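Local coordinates for Chains: A (Unidentified, PDB 6ZM9), which probably cleaves S-adenosylmethionine as a phage-encoded lyase, and is captured here with 5'-deoxy-5'-methylthioadenosine bound, at residues 37-40 with 41-45; 80-83 with 84-88. All coordinates share one frame; numbering follows the deposited sequence.

Contact 1. Residues 37-40 with 41-45; sequences IAIR and KRQGI
Arg40 and Gln43 reach past one another at a slant, their guanidinium and amide planes 76° apart, with Gln43 OE1 lying at the edge of the guanidinium. A water joins them: it accepts from Arg40 NE at 2.9 Å and donates to Gln43 OE1 at 2.7 Å. The amide is fixed at its other end too, since NE2 donates to the backbone oxygen of Lys90 on helix 84-101. Arg40 bends at chi3 (84°), which turns its guanidinium toward Ile45, and NH2 comes to 3.6 Å from Ile45 CD1. The CG2 branch of Ile45 rests 3.7 Å from Arg40 CB, beside the start of the arginine chain, while NH1 makes weak bonds to the backbone oxygens of Pro47 and Asp48. A long, flexible arginine suits this spot because it can be greasy along its stem and polar at its tip.

On the exposed flank Arg42, also bent at chi3, folds its guanidinium back over the preceding turn, so that Ala38 O sits 3.7 Å above the centre of one face. Lys41 runs fully extended beside Ile37, CE packing at 3.7 Å on CG2, and both touch Leu66 of the second subunit.

Gly44 takes a positive phi (78°), which glycine tolerates easily, and Ile45 N reaches back to Arg40 O at 3.3 Å while Gly44 N bonds to Lys41 O. This is the Schellman motif that ends helix 29-43, with the apolar Ile45 folded back against the last turn.

Contact 2. Residues 80-83 with 84-88; sequences EGLS and KEDFT
Ser83 grips the start of helix 84-101 through two backbone amides. Its OG accepts from Asp86 N at 3.0 Å, and its carbonyl oxygen accepts from Phe87 N at 2.9 Å in an almost straight bond (175°). With chi1 at 72°, OG sits between the backbone N and the carbonyl carbon of its own residue, a position from which the short hydroxyl can reach forward into the first turn; serine is well suited to such an N-cap.

A water spans the same turn, accepting from Ser83 N and donating to Asp86 OD2, each at 2.9 Å. The other carboxylate oxygen, OD1, forms a salt bridge with Lys90 one turn further on. Within the helix the roles reverse: Thr88 OG1 donates to Lys84 O, which also takes Thr88 N, the two arriving from opposite faces of the carbonyl plane.

Outside this polar network lies Leu82, which crosses Asp86 at a slant and brings CD2 to 3.7 Å from OD2. Its CB meets Phe87 CB at 4.2 Å, and CD1 lies near the plane of the ring, at its edge. The ring itself is directed inward, packing on Ala13 of strand 11-21.

The chemistry is that of a helix N-terminus: Ser83 gives Asp86 N a side-chain acceptor and Phe87 N a backbone one, the latter being the first regular helix bond, and the negative charge of Asp86 there would probably interact favourably with the helix dipole.

The two contacts are opposite ends of different helices: contact 1 finishes helix 29-43, contact 2 begins helix 84-101. Contact 1 is partly buried and draws on backbone closure around a glycine plus a water-bridged arginine, whereas contact 2 lies at the surface and relies on a serine hydroxyl and a water held by the Asp86 carboxylate. They meet directly, Ile45 CD1 packing at 3.6 Å on Leu82 CD1, although their centres are about 15 Å apart. Lys90 ties them further, serving Gln43 with its backbone oxygen and Asp86 with its amine. Contact 1 also touches the second subunit, while no other chain of the assembly reaches contact 2.

Contact 1. Residues 37-40 with 41-45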
loop_
_atom_site.group_PDB
_atom_site.type_symbol
_atom_site.label_atom_id
_atom_site.label_comp_id
_atom_site.label_asym_id
_atom_site.label_seq_id
_atom_site.Cartn_x
_atom_site.Cartn_y
_atom_site.Cartn_z
ATOM N N ILE A 37 -9.922 2.886 -16.248
ATOM C CA ILE A 37 -9.364 2.669 -17.583
ATOM C C ILE A 37 -10.029 3.605 -18.582
ATOM O O ILE A 37 -9.366 4.244 -19.408
ATOM C CB ILE A 37 -9.524 1.199 -18.018
ATOM C CG1 ILE A 37 -8.630 0.271 -17.204
ATOM C CG2 ILE A 37 -9.245 1.061 -19.536
ATOM C CD1 ILE A 37 -8.968 -1.191 -17.388
ATOM N N ALA A 38 -11.360 3.691 -18.524
ATOM C CA ALA A 38 -12.104 4.514 -19.465
ATOM C C ALA A 38 -11.754 5.989 -19.326
ATOM O O ALA A 38 -11.570 6.683 -20.326
ATOM C CB ALA A 38 -13.602 4.287 -19.248
ATOM N N ILE A 39 -11.648 6.485 -18.098
ATOM C CA ILE A 39 -11.329 7.888 -17.881
ATOM C C ILE A 39 -9.923 8.191 -18.387
ATOM O O ILE A 39 -9.689 9.199 -19.068
ATOM C CB ILE A 39 -11.465 8.235 -16.390
ATOM C CG1 ILE A 39 -12.920 8.199 -15.940
ATOM C CG2 ILE A 39 -10.867 9.591 -16.114
ATOM C CD1 ILE A 39 -13.108 8.093 -14.443
ATOM N N ARG A 40 -8.962 7.334 -18.045
ATOM C CA ARG A 40 -7.574 7.585 -18.411
ATOM C C ARG A 40 -7.372 7.487 -19.917
ATOM O O ARG A 40 -6.592 8.256 -20.491
ATOM C CB ARG A 40 -6.637 6.667 -17.616
ATOM C CG ARG A 40 -6.775 6.897 -16.101
ATOM C CD ARG A 40 -5.673 6.260 -15.302
ATOM N NE ARG A 40 -4.514 7.141 -15.259
ATOM C CZ ARG A 40 -3.279 6.739 -15.004
ATOM N NH1 ARG A 40 -3.031 5.456 -14.776
ATOM N NH2 ARG A 40 -2.285 7.615 -14.973
ATOM N N LYS A 41 -8.087 6.587 -20.588
ATOM C CA LYS A 41 -8.009 6.558 -22.045
ATOM C C LYS A 41 -8.483 7.878 -22.650
ATOM O O LYS A 41 -7.879 8.380 -23.608
ATOM C CB LYS A 41 -8.809 5.384 -22.587
ATOM C CG LYS A 41 -8.150 4.025 -22.396
ATOM C CD LYS A 41 -9.027 2.933 -22.999
ATOM C CE LYS A 41 -8.353 1.571 -23.050
ATOM N NZ LYS A 41 -9.347 0.494 -23.413
ATOM N N ARG A 42 -9.553 8.467 -22.104
ATOM C CA ARG A 42 -10.050 9.739 -22.633
ATOM C C ARG A 42 -9.093 10.887 -22.342
ATOM O O ARG A 42 -9.135 11.908 -23.038
ATOM C CB ARG A 42 -11.442 10.033 -22.080
ATOM C CG ARG A 42 -12.518 9.141 -22.678
ATOM C CD ARG A 42 -13.922 9.635 -22.315
ATOM N NE ARG A 42 -14.165 9.617 -20.873
ATOM C CZ ARG A 42 -14.754 8.619 -20.211
ATOM N NH1 ARG A 42 -15.184 7.536 -20.851
ATOM N NH2 ARG A 42 -14.926 8.715 -18.899
ATOM N N GLN A 43 -8.219 10.729 -21.355
ATOM C CA GLN A 43 -7.161 11.692 -21.108
ATOM C C GLN A 43 -5.980 11.507 -22.047
ATOM O O GLN A 43 -5.093 12.374 -22.083
ATOM C CB GLN A 43 -6.679 11.547 -19.670
ATOM C CG GLN A 43 -7.723 11.885 -18.618
ATOM C CD GLN A 43 -7.163 11.734 -17.222
ATOM O OE1 GLN A 43 -6.322 10.885 -16.969
ATOM N NE2 GLN A 43 -7.613 12.563 -16.317
ATOM N N GLY A 44 -5.945 10.407 -22.794
ATOM C CA GLY A 44 -4.850 10.122 -23.688
ATOM C C GLY A 44 -3.613 9.581 -23.016
ATOM O O GLY A 44 -2.564 9.532 -23.663
ATOM N N ILE A 45 -3.711 9.158 -21.726
ATOM C CA ILE A 45 -2.596 8.714 -20.884
ATOM C C ILE A 45 -2.604 7.201 -20.782
ATOM O O ILE A 45 -3.646 6.554 -20.932
ATOM C CB ILE A 45 -2.732 9.401 -19.504
ATOM C CG1 ILE A 45 -1.473 9.289 -18.636
ATOM C CG2 ILE A 45 -3.845 8.792 -18.692
ATOM C CD1 ILE A 45 -1.477 10.204 -17.393
HETATM O O HOH W 1 -4.873 10.002 -14.862
#

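Contact 2. Residues 80-83 with 84-88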
loop_
_atom_site.group_PDB
_atom_site.type_symbol
_atom_site.label_atom_id
_atom_site.label_comp_id
_atom_site.label_asym_id
_atom_site.label_seq_id
_atom_site.Cartn_x
_atom_site.Cartn_y
_atom_site.Cartn_z
ATOM N N GLU A 80 5.485 7.688 -17.892
ATOM C CA GLU A 80 5.593 8.456 -19.124
ATOM C C GLU A 80 6.382 9.747 -18.978
ATOM O O GLU A 80 6.466 10.517 -19.945
ATOM C CB GLU A 80 4.200 8.816 -19.648
ATOM C CG GLU A 80 3.349 7.627 -19.985
ATOM C CD GLU A 80 2.061 8.044 -20.652
ATOM O OE1 GLU A 80 1.995 8.022 -21.895
ATOM O OE2 GLU A 80 1.119 8.422 -19.938
ATOM N N GLY A 81 6.922 10.028 -17.798
ATOM C CA GLY A 81 7.728 11.214 -17.593
ATOM C C GLY A 81 6.978 12.508 -17.815
ATOM O O GLY A 81 7.463 13.402 -18.518
ATOM N N LEU A 82 5.797 12.626 -17.219
ATOM C CA LEU A 82 5.002 13.828 -17.365
ATOM C C LEU A 82 5.561 14.932 -16.476
ATOM O O LEU A 82 6.276 14.689 -15.502
ATOM C CB LEU A 82 3.554 13.565 -16.961
ATOM C CG LEU A 82 2.807 12.445 -17.700
ATOM C CD1 LEU A 82 1.355 12.384 -17.184
ATOM C CD2 LEU A 82 2.883 12.631 -19.206
ATOM N N SER A 83 5.213 16.163 -16.825
ATOM C CA SER A 83 5.521 17.277 -15.958
ATOM C C SER A 83 4.676 17.198 -14.694
ATOM O O SER A 83 3.618 16.557 -14.657
ATOM C CB SER A 83 5.222 18.593 -16.675
ATOM O OG SER A 83 3.815 18.796 -16.795
ATOM N N LYS A 84 5.112 17.885 -13.654
ATOM C CA LYS A 84 4.388 17.945 -12.364
ATOM C C LYS A 84 2.958 18.445 -12.600
ATOM O O LYS A 84 2.041 17.832 -12.085
ATOM C CB LYS A 84 5.132 18.858 -11.394
ATOM C CG LYS A 84 4.528 18.965 -10.011
ATOM C CD LYS A 84 5.378 19.780 -9.068
ATOM C CE LYS A 84 5.398 19.215 -7.668
ATOM N NZ LYS A 84 5.717 20.248 -6.658
ATOM N N GLU A 85 2.788 19.525 -13.374
ATOM C CA GLU A 85 1.465 20.105 -13.597
ATOM C C GLU A 85 0.577 19.171 -14.409
ATOM O O GLU A 85 -0.615 19.027 -14.121
ATOM C CB GLU A 85 1.628 21.463 -14.295
ATOM C CG GLU A 85 0.375 21.989 -14.998
ATOM C CD GLU A 85 0.587 23.345 -15.661
ATOM O OE1 GLU A 85 1.530 24.067 -15.272
ATOM O OE2 GLU A 85 -0.192 23.687 -16.579
ATOM N N ASP A 86 1.146 18.528 -15.427
ATOM C CA ASP A 86 0.399 17.586 -16.287
ATOM C C ASP A 86 -0.054 16.380 -15.456
ATOM O O ASP A 86 -1.228 16.051 -15.484
ATOM C CB ASP A 86 1.243 17.148 -17.474
ATOM C CG ASP A 86 0.438 16.396 -18.505
ATOM O OD1 ASP A 86 -0.783 16.444 -18.430
ATOM O OD2 ASP A 86 1.042 15.785 -19.372
ATOM N N PHE A 87 0.857 15.741 -14.741
ATOM C CA PHE A 87 0.486 14.595 -13.922
ATOM C C PHE A 87 -0.539 14.986 -12.869
ATOM O O PHE A 87 -1.547 14.288 -12.671
ATOM C CB PHE A 87 1.731 14.016 -13.258
ATOM C CG PHE A 87 1.457 12.803 -12.409
ATOM C CD1 PHE A 87 1.302 11.568 -12.994
ATOM C CD2 PHE A 87 1.330 12.907 -11.045
ATOM C CE1 PHE A 87 1.026 10.452 -12.233
ATOM C CE2 PHE A 87 1.080 11.782 -10.272
ATOM C CZ PHE A 87 0.919 10.553 -10.875
ATOM N N THR A 88 -0.275 16.067 -12.142
ATOM C CA THR A 88 -1.173 16.478 -11.067
ATOM C C THR A 88 -2.564 16.765 -11.611
ATOM O O THR A 88 -3.570 16.352 -11.024
ATOM C CB THR A 88 -0.595 17.706 -10.358
ATOM O OG1 THR A 88 0.647 17.356 -9.727
ATOM C CG2 THR A 88 -1.562 18.226 -9.311
HETATM O O HOH W 2 3.849 16.405 -19.428
#